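Local structure of CCMAN5 (Cellulosimicrobium cellulans, 2XSG) at residues H560-F571 with A594-E603; T607-T616 with F687-D695. The protein is a calcium-binding alpha-mannosidase of glycoside hydrolase family 92 that probably removes the mannose capping mannose-6-phosphate on yeast-made glycoproteins. All coordinates share one frame; numbering follows the deposited sequence.

Interaction 1. Residues H560-F571 with A594-E603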
# COMPACT_ATOMS: atom_id res chain seq x y z
N HIS A 560 -23.04 27.37 2.55
CA HIS A 560 -23.35 26.11 3.19
C HIS A 560 -24.37 25.27 2.41
O HIS A 560 -24.16 24.09 2.17
CB HIS A 560 -23.83 26.34 4.62
CG HIS A 560 -24.11 25.08 5.36
ND1 HIS A 560 -23.19 24.49 6.21
CD2 HIS A 560 -25.21 24.29 5.40
CE1 HIS A 560 -23.71 23.39 6.73
NE2 HIS A 560 -24.94 23.25 6.25
N GLU A 561 -25.47 25.91 2.03
CA GLU A 561 -26.52 25.20 1.30
C GLU A 561 -25.99 24.67 -0.05
O GLU A 561 -26.36 23.56 -0.46
CB GLU A 561 -27.77 26.10 1.12
CG GLU A 561 -29.00 25.41 0.44
CD GLU A 561 -29.56 24.20 1.21
OE1 GLU A 561 -29.24 23.99 2.41
OE2 GLU A 561 -30.35 23.45 0.60
N ALA A 562 -25.13 25.44 -0.71
CA ALA A 562 -24.57 25.02 -1.98
C ALA A 562 -23.71 23.76 -1.78
O ALA A 562 -23.83 22.81 -2.55
CB ALA A 562 -23.76 26.14 -2.64
N ALA A 563 -22.86 23.78 -0.74
CA ALA A 563 -22.02 22.60 -0.39
C ALA A 563 -22.86 21.39 -0.06
O ALA A 563 -22.55 20.27 -0.51
CB ALA A 563 -21.12 22.92 0.79
N ARG A 564 -23.90 21.61 0.74
CA ARG A 564 -24.76 20.54 1.24
C ARG A 564 -25.44 19.84 0.06
O ARG A 564 -25.48 18.61 0.02
CB ARG A 564 -25.79 21.07 2.24
CG ARG A 564 -26.69 19.99 2.91
CD ARG A 564 -27.91 20.61 3.65
NE ARG A 564 -28.93 21.08 2.72
CZ ARG A 564 -29.84 20.30 2.13
NH1 ARG A 564 -29.87 18.99 2.37
NH2 ARG A 564 -30.72 20.83 1.28
N LEU A 565 -25.92 20.64 -0.89
CA LEU A 565 -26.59 20.11 -2.08
C LEU A 565 -25.58 19.47 -3.05
O LEU A 565 -25.88 18.46 -3.68
CB LEU A 565 -27.40 21.21 -2.77
CG LEU A 565 -28.67 21.70 -2.05
CD1 LEU A 565 -29.15 22.99 -2.65
CD2 LEU A 565 -29.79 20.66 -2.12
N GLY A 566 -24.38 20.05 -3.14
CA GLY A 566 -23.29 19.45 -3.93
C GLY A 566 -22.92 18.05 -3.45
O GLY A 566 -22.77 17.11 -4.26
N MET A 567 -22.79 17.90 -2.13
CA MET A 567 -22.42 16.63 -1.50
C MET A 567 -23.49 15.59 -1.75
O MET A 567 -23.17 14.47 -2.12
CB MET A 567 -22.17 16.82 -0.00
CG MET A 567 -20.72 17.09 0.34
SD MET A 567 -19.53 15.89 -0.35
CE MET A 567 -20.00 14.39 0.48
N ARG A 568 -24.75 15.98 -1.58
CA ARG A 568 -25.85 15.10 -1.94
C ARG A 568 -25.82 14.66 -3.41
O ARG A 568 -26.02 13.50 -3.69
CB ARG A 568 -27.20 15.72 -1.55
CG ARG A 568 -27.30 15.97 -0.03
CD ARG A 568 -28.61 16.62 0.40
NE ARG A 568 -29.70 15.67 0.23
CZ ARG A 568 -30.25 14.94 1.21
NH1 ARG A 568 -29.84 15.06 2.45
NH2 ARG A 568 -31.23 14.11 0.92
N HIS A 569 -25.57 15.59 -4.33
CA HIS A 569 -25.45 15.27 -5.76
C HIS A 569 -24.25 14.36 -6.06
O HIS A 569 -24.35 13.44 -6.89
CB HIS A 569 -25.35 16.55 -6.59
CG HIS A 569 -25.61 16.33 -8.05
ND1 HIS A 569 -26.86 16.03 -8.55
CD2 HIS A 569 -24.78 16.38 -9.12
CE1 HIS A 569 -26.79 15.89 -9.86
NE2 HIS A 569 -25.54 16.10 -10.24
N MET A 570 -23.12 14.61 -5.39
CA MET A 570 -21.91 13.77 -5.49
C MET A 570 -22.21 12.28 -5.30
O MET A 570 -21.60 11.41 -5.93
CB MET A 570 -20.89 14.19 -4.43
CG MET A 570 -19.54 13.48 -4.52
SD MET A 570 -18.56 14.22 -5.83
CE MET A 570 -17.08 13.22 -5.78
N PHE A 571 -23.15 11.99 -4.41
CA PHE A 571 -23.53 10.61 -4.12
C PHE A 571 -24.88 10.16 -4.67
O PHE A 571 -25.41 9.12 -4.25
CB PHE A 571 -23.42 10.35 -2.61
CG PHE A 571 -22.02 10.25 -2.15
CD1 PHE A 571 -21.43 9.00 -1.95
CD2 PHE A 571 -21.25 11.39 -1.97
CE1 PHE A 571 -20.10 8.90 -1.56
CE2 PHE A 571 -19.92 11.30 -1.58
CZ PHE A 571 -19.35 10.05 -1.38
N ALA A 594 -14.27 11.53 0.39
CA ALA A 594 -15.58 12.12 0.04
C ALA A 594 -16.77 11.61 0.86
O ALA A 594 -17.65 12.39 1.19
CB ALA A 594 -15.87 12.01 -1.44
N PRO A 595 -16.81 10.29 1.19
CA PRO A 595 -17.93 9.82 2.02
C PRO A 595 -18.02 10.45 3.39
O PRO A 595 -19.11 10.51 3.96
CB PRO A 595 -17.67 8.32 2.16
CG PRO A 595 -16.83 7.98 0.95
CD PRO A 595 -16.02 9.17 0.65
N TYR A 596 -16.90 10.94 3.92
CA TYR A 596 -16.87 11.56 5.23
C TYR A 596 -17.12 13.07 5.22
O TYR A 596 -17.05 13.71 6.26
CB TYR A 596 -15.54 11.24 5.94
CG TYR A 596 -15.30 9.75 6.13
CD1 TYR A 596 -14.69 9.00 5.13
CD2 TYR A 596 -15.69 9.11 7.30
CE1 TYR A 596 -14.47 7.63 5.29
CE2 TYR A 596 -15.48 7.74 7.47
CZ TYR A 596 -14.87 7.01 6.47
OH TYR A 596 -14.65 5.66 6.64
N LEU A 597 -17.41 13.64 4.05
CA LEU A 597 -17.63 15.09 3.99
C LEU A 597 -19.03 15.56 4.37
O LEU A 597 -19.27 16.75 4.56
CB LEU A 597 -17.20 15.66 2.63
CG LEU A 597 -15.75 15.31 2.25
CD1 LEU A 597 -15.36 15.96 0.93
CD2 LEU A 597 -14.77 15.69 3.36
N PHE A 598 -19.96 14.62 4.47
CA PHE A 598 -21.30 14.94 4.95
C PHE A 598 -21.30 15.48 6.38
O PHE A 598 -22.20 16.25 6.74
CB PHE A 598 -22.24 13.74 4.81
CG PHE A 598 -22.59 13.40 3.39
CD1 PHE A 598 -22.04 12.26 2.79
CD2 PHE A 598 -23.46 14.20 2.66
CE1 PHE A 598 -22.38 11.90 1.47
CE2 PHE A 598 -23.81 13.86 1.35
CZ PHE A 598 -23.26 12.71 0.75
N ASN A 599 -20.28 15.10 7.17
CA ASN A 599 -20.05 15.66 8.50
C ASN A 599 -19.85 17.17 8.44
O ASN A 599 -20.18 17.89 9.37
CB ASN A 599 -18.80 15.05 9.14
CG ASN A 599 -18.99 13.61 9.61
OD1 ASN A 599 -20.08 13.05 9.53
ND2 ASN A 599 -17.91 13.02 10.11
N TYR A 600 -19.30 17.65 7.33
CA TYR A 600 -19.02 19.07 7.14
C TYR A 600 -20.22 19.84 6.63
O TYR A 600 -20.27 21.06 6.77
CB TYR A 600 -17.87 19.27 6.16
CG TYR A 600 -16.51 18.80 6.65
CD1 TYR A 600 -16.16 17.44 6.60
CD2 TYR A 600 -15.55 19.71 7.12
CE1 TYR A 600 -14.90 17.00 7.02
CE2 TYR A 600 -14.27 19.26 7.54
CZ TYR A 600 -13.96 17.90 7.47
OH TYR A 600 -12.74 17.43 7.89
N THR A 601 -21.17 19.14 6.02
CA THR A 601 -22.38 19.80 5.51
C THR A 601 -23.56 19.65 6.45
O THR A 601 -24.70 19.86 6.03
CB THR A 601 -22.82 19.25 4.13
OG1 THR A 601 -23.02 17.83 4.22
CG2 THR A 601 -21.79 19.59 3.05
N GLY A 602 -23.29 19.27 7.70
CA GLY A 602 -24.32 19.14 8.74
C GLY A 602 -25.19 17.91 8.57
O GLY A 602 -26.32 17.84 9.08
N GLU A 603 -24.69 16.91 7.84
CA GLU A 603 -25.48 15.69 7.64
C GLU A 603 -24.66 14.44 7.99
O GLU A 603 -24.41 13.59 7.14
CB GLU A 603 -26.04 15.64 6.21
CG GLU A 603 -26.96 16.82 5.89
CD GLU A 603 -27.85 16.57 4.69
OE1 GLU A 603 -27.38 16.77 3.56
OE2 GLU A 603 -29.01 16.14 4.89
O HOH W 1 -24.89 17.17 2.41
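The methyl end of Met567 lies on the face of the Phe598 ring, with CE 3.6 Å from the ring centroid and only 12° off its normal. Bends at chi2 and chi3 fold the thioether back so that CE settles over the ring centre; SD stays farther above the same ring and touches Leu597 CB. An unbranched, flexible methionine suits this place, since it can curl between an aromatic face and the backbone. Phe571, just past the helix end, meets another part of Phe598: its CD2 comes within 3.6 Å of Phe598 CZ, and the two ring planes stand 58° apart. The far end of the Phe571 ring, CZ, rests on Ala594 and Pro595, small or rigid residues of the 3-10 turn.

Nearer the start of the helix, Thr601 CG2 packs 3.6 Å from Arg564 CA, the close backbone approach being possible because the threonine is short. Its hydroxyl gives a hydrogen bond to a water, which in turn donates to Arg564 O and to Glu603 OE1, tying loop and helix together. Glu603 reaches the helix surface between two arginines. Arg568 NH1 lies 2.8 Å from Glu603 OE2 and also donates to the syn lone pair of OE1 at 3.2 Å, with guanidinium and carboxylate planes nearly coplanar. Arg564 NH1 makes a longer salt bridge of 3.5 Å to Glu603 OE1, while NE and NH2 of the same guanidinium grip Glu561 side-on; a bend at chi3 (74°) turns the guanidinium back toward that acid, one turn earlier.

The Met-aromatic contact inside and the four-residue salt-bridge network outside bind a helix to the segment leading into the next helix, 604-616, in a catalytic domain of the six-hairpin (alpha/alpha) class.

Interaction 2. Residues T607-T616 with F687-D695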
# COMPACT_ATOMS: atom_id res chain seq x y z
N THR A 607 -22.83 10.38 6.16
CA THR A 607 -21.47 9.87 6.27
C THR A 607 -21.51 8.45 6.85
O THR A 607 -20.93 7.52 6.29
CB THR A 607 -20.57 10.83 7.09
OG1 THR A 607 -20.13 11.90 6.23
CG2 THR A 607 -19.32 10.12 7.66
N GLN A 608 -22.27 8.28 7.93
CA GLN A 608 -22.44 6.97 8.55
C GLN A 608 -22.99 5.95 7.57
O GLN A 608 -22.46 4.84 7.46
CB GLN A 608 -23.35 7.08 9.77
CG GLN A 608 -22.72 7.91 10.87
CD GLN A 608 -23.75 8.69 11.68
OE1 GLN A 608 -24.86 8.21 11.93
NE2 GLN A 608 -23.39 9.89 12.08
N LYS A 609 -24.04 6.33 6.85
CA LYS A 609 -24.63 5.45 5.84
C LYS A 609 -23.61 5.03 4.80
O LYS A 609 -23.44 3.83 4.53
CB LYS A 609 -25.82 6.12 5.14
CG LYS A 609 -26.57 5.19 4.15
CD LYS A 609 -27.67 5.89 3.32
CE LYS A 609 -27.05 6.94 2.38
NZ LYS A 609 -28.03 7.51 1.43
N TRP A 610 -22.94 6.01 4.21
CA TRP A 610 -22.01 5.75 3.11
C TRP A 610 -20.77 4.99 3.53
O TRP A 610 -20.29 4.13 2.78
CB TRP A 610 -21.64 7.05 2.38
CG TRP A 610 -22.77 7.45 1.48
CD1 TRP A 610 -23.61 8.53 1.62
CD2 TRP A 610 -23.22 6.73 0.32
NE1 TRP A 610 -24.54 8.53 0.60
CE2 TRP A 610 -24.32 7.44 -0.21
CE3 TRP A 610 -22.78 5.57 -0.34
CZ2 TRP A 610 -24.99 7.02 -1.36
CZ3 TRP A 610 -23.46 5.15 -1.47
CH2 TRP A 610 -24.55 5.88 -1.97
N ALA A 611 -20.26 5.29 4.73
CA ALA A 611 -19.14 4.54 5.29
C ALA A 611 -19.50 3.06 5.47
O ALA A 611 -18.77 2.18 4.99
CB ALA A 611 -18.67 5.14 6.61
N ARG A 612 -20.63 2.79 6.11
CA ARG A 612 -21.05 1.40 6.27
C ARG A 612 -21.32 0.73 4.92
O ARG A 612 -20.95 -0.44 4.73
CB ARG A 612 -22.26 1.29 7.21
CG ARG A 612 -22.67 -0.14 7.54
CD ARG A 612 -21.67 -0.88 8.42
NE ARG A 612 -21.92 -2.33 8.47
CZ ARG A 612 -22.10 -3.03 9.58
NH1 ARG A 612 -22.06 -2.45 10.78
NH2 ARG A 612 -22.30 -4.35 9.51
N ALA A 613 -21.91 1.46 3.97
CA ALA A 613 -22.32 0.91 2.67
C ALA A 613 -21.15 0.56 1.74
O ALA A 613 -21.05 -0.57 1.22
CB ALA A 613 -23.30 1.86 1.96
N ILE A 614 -20.26 1.53 1.53
CA ILE A 614 -19.10 1.34 0.65
C ILE A 614 -18.26 0.17 1.13
O ILE A 614 -17.79 -0.64 0.33
CB ILE A 614 -18.24 2.63 0.53
CG1 ILE A 614 -19.04 3.74 -0.18
CG2 ILE A 614 -16.92 2.38 -0.29
CD1 ILE A 614 -18.48 5.16 0.04
N TYR A 615 -18.06 0.07 2.44
CA TYR A 615 -17.08 -0.90 2.96
C TYR A 615 -17.67 -2.26 3.33
O TYR A 615 -16.93 -3.24 3.41
CB TYR A 615 -16.31 -0.32 4.15
CG TYR A 615 -15.41 0.82 3.74
CD1 TYR A 615 -14.14 0.57 3.23
CD2 TYR A 615 -15.85 2.14 3.84
CE1 TYR A 615 -13.31 1.59 2.84
CE2 TYR A 615 -15.02 3.19 3.46
CZ TYR A 615 -13.74 2.91 2.96
OH TYR A 615 -12.91 3.94 2.57
N THR A 616 -18.98 -2.34 3.55
CA THR A 616 -19.56 -3.61 4.02
C THR A 616 -20.80 -4.08 3.27
O THR A 616 -21.31 -5.15 3.59
CB THR A 616 -19.88 -3.60 5.52
OG1 THR A 616 -21.08 -2.86 5.76
CG2 THR A 616 -18.75 -3.01 6.33
N PHE A 687 -9.40 13.34 13.05
CA PHE A 687 -10.05 12.21 12.39
C PHE A 687 -11.53 12.44 12.40
O PHE A 687 -12.06 12.94 13.40
CB PHE A 687 -9.69 10.89 13.06
CG PHE A 687 -8.23 10.59 12.99
CD1 PHE A 687 -7.69 9.97 11.88
CD2 PHE A 687 -7.38 10.98 14.02
CE1 PHE A 687 -6.34 9.72 11.79
CE2 PHE A 687 -6.00 10.74 13.94
CZ PHE A 687 -5.49 10.09 12.83
N GLN A 688 -12.19 12.12 11.29
CA GLN A 688 -13.64 12.22 11.19
C GLN A 688 -14.34 10.93 11.61
O GLN A 688 -13.90 9.82 11.24
CB GLN A 688 -14.06 12.61 9.76
CG GLN A 688 -13.67 14.06 9.36
CD GLN A 688 -14.52 15.11 10.08
OE1 GLN A 688 -15.73 14.92 10.29
NE2 GLN A 688 -13.89 16.22 10.47
N VAL A 689 -15.45 11.09 12.34
CA VAL A 689 -16.25 9.97 12.82
C VAL A 689 -17.09 9.41 11.68
O VAL A 689 -17.71 10.16 10.92
CB VAL A 689 -17.16 10.41 13.99
CG1 VAL A 689 -18.21 9.34 14.30
CG2 VAL A 689 -16.31 10.68 15.24
N GLY A 690 -17.07 8.08 11.56
CA GLY A 690 -17.89 7.38 10.55
C GLY A 690 -18.94 6.48 11.19
O GLY A 690 -19.72 6.93 12.04
N SER A 691 -18.95 5.22 10.77
CA SER A 691 -19.87 4.22 11.31
C SER A 691 -19.09 2.99 11.78
O SER A 691 -18.91 2.04 11.01
CB SER A 691 -20.90 3.84 10.23
OG SER A 691 -21.81 2.85 10.70
N PRO A 692 -18.62 3.01 13.05
CA PRO A 692 -17.86 1.86 13.56
C PRO A 692 -18.61 0.55 13.32
O PRO A 692 -19.81 0.47 13.61
CB PRO A 692 -17.72 2.12 15.07
CG PRO A 692 -18.16 3.51 15.31
CD PRO A 692 -18.79 4.08 14.05
N PHE A 693 -17.90 -0.46 12.80
CA PHE A 693 -18.53 -1.73 12.39
C PHE A 693 -18.85 -2.66 13.54
O PHE A 693 -19.80 -3.43 13.45
CB PHE A 693 -17.64 -2.56 11.45
CG PHE A 693 -17.22 -1.87 10.18
CD1 PHE A 693 -17.68 -0.60 9.84
CD2 PHE A 693 -16.38 -2.55 9.29
CE1 PHE A 693 -17.28 -0.01 8.66
CE2 PHE A 693 -15.97 -1.96 8.12
CZ PHE A 693 -16.42 -0.69 7.79
N PHE A 694 -18.04 -2.62 14.60
CA PHE A 694 -18.06 -3.69 15.60
C PHE A 694 -18.55 -3.24 16.97
O PHE A 694 -18.43 -2.06 17.33
CB PHE A 694 -16.67 -4.33 15.71
CG PHE A 694 -16.13 -4.83 14.39
CD1 PHE A 694 -16.77 -5.84 13.70
CD2 PHE A 694 -14.98 -4.29 13.84
CE1 PHE A 694 -16.27 -6.30 12.47
CE2 PHE A 694 -14.48 -4.74 12.62
CZ PHE A 694 -15.11 -5.75 11.95
N ASP A 695 -19.09 -4.18 17.73
CA ASP A 695 -19.61 -3.91 19.07
C ASP A 695 -18.55 -3.27 19.96
O ASP A 695 -18.84 -2.34 20.69
CB ASP A 695 -20.15 -5.19 19.72
CG ASP A 695 -21.26 -5.80 18.92
OD1 ASP A 695 -21.02 -6.11 17.74
OD2 ASP A 695 -22.38 -5.97 19.47
O HOH W 2 -20.65 10.84 11.30
O HOH W 3 -21.64 0.26 11.79
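Thr616 and Phe693 make the principal apolar contact: Thr616 CG2 sits over one face of the phenylalanine ring, 3.7 Å from its centroid and offset toward the rim. Tyr615 CB adds a second touch on Phe693 CZ at 3.7 Å. With chi1 at 76°, the Thr616 hydroxyl turns back to the helix, where it donates to Arg612 O at 2.6 Å and accepts from Arg612 NE; threonine thus serves the ring with its methyl and the helix with its oxygen.

Close backbone packing comes next. Ser691 CB approaches Gln608 O to 3.3 Å, and Ala611 CB faces Gly690 and Ser691, so small residues on both sides let helix and chain draw together. Gly690 O is buried against Gln608 CG, 3.4 Å away, and has no polar partner.

Water supplies the polar links between the segments. One molecule accepts from Gln608 NE2 and lies within hydrogen-bonding distance of Val689 O, while the glutamine's OE1 is held by Val721 N. Another accepts from Arg612 NH1 at 2.9 Å and donates to Ser691 OG and Pro692 O; Ser691 OG is also bonded to Phe719 O.

The helix 604-616 lies along the chain leaving strand 686-689, with helix 306-318 touching Arg612, Thr616 and Phe693 through Leu307, helix 665-675 packing on Tyr615 and Phe693, and strand 746-752 on Val689 and Ser691.

How the interactions relate
Interaction 1 involves the segment leading into helix 604-616, and interaction 2 the helix itself, so the two follow in series along the chain with centres about 16 Å apart. They touch directly. Pro595 O and Thr607 OG1 are 2.9 Å apart, and Asn599 ND2 and Gln688 OE1 are likewise 2.9 Å apart, both probable hydrogen bonds; Trp610 also packs its ring against Phe571 and Phe598. The calcium site lies close in sequence: Asn588 and Glu589, which bind the ion with Asp662, belong to the chain joining 560-571 to 594-603. In interaction 2, the side chain of Tyr615 is about 13 Å from the calcium ion.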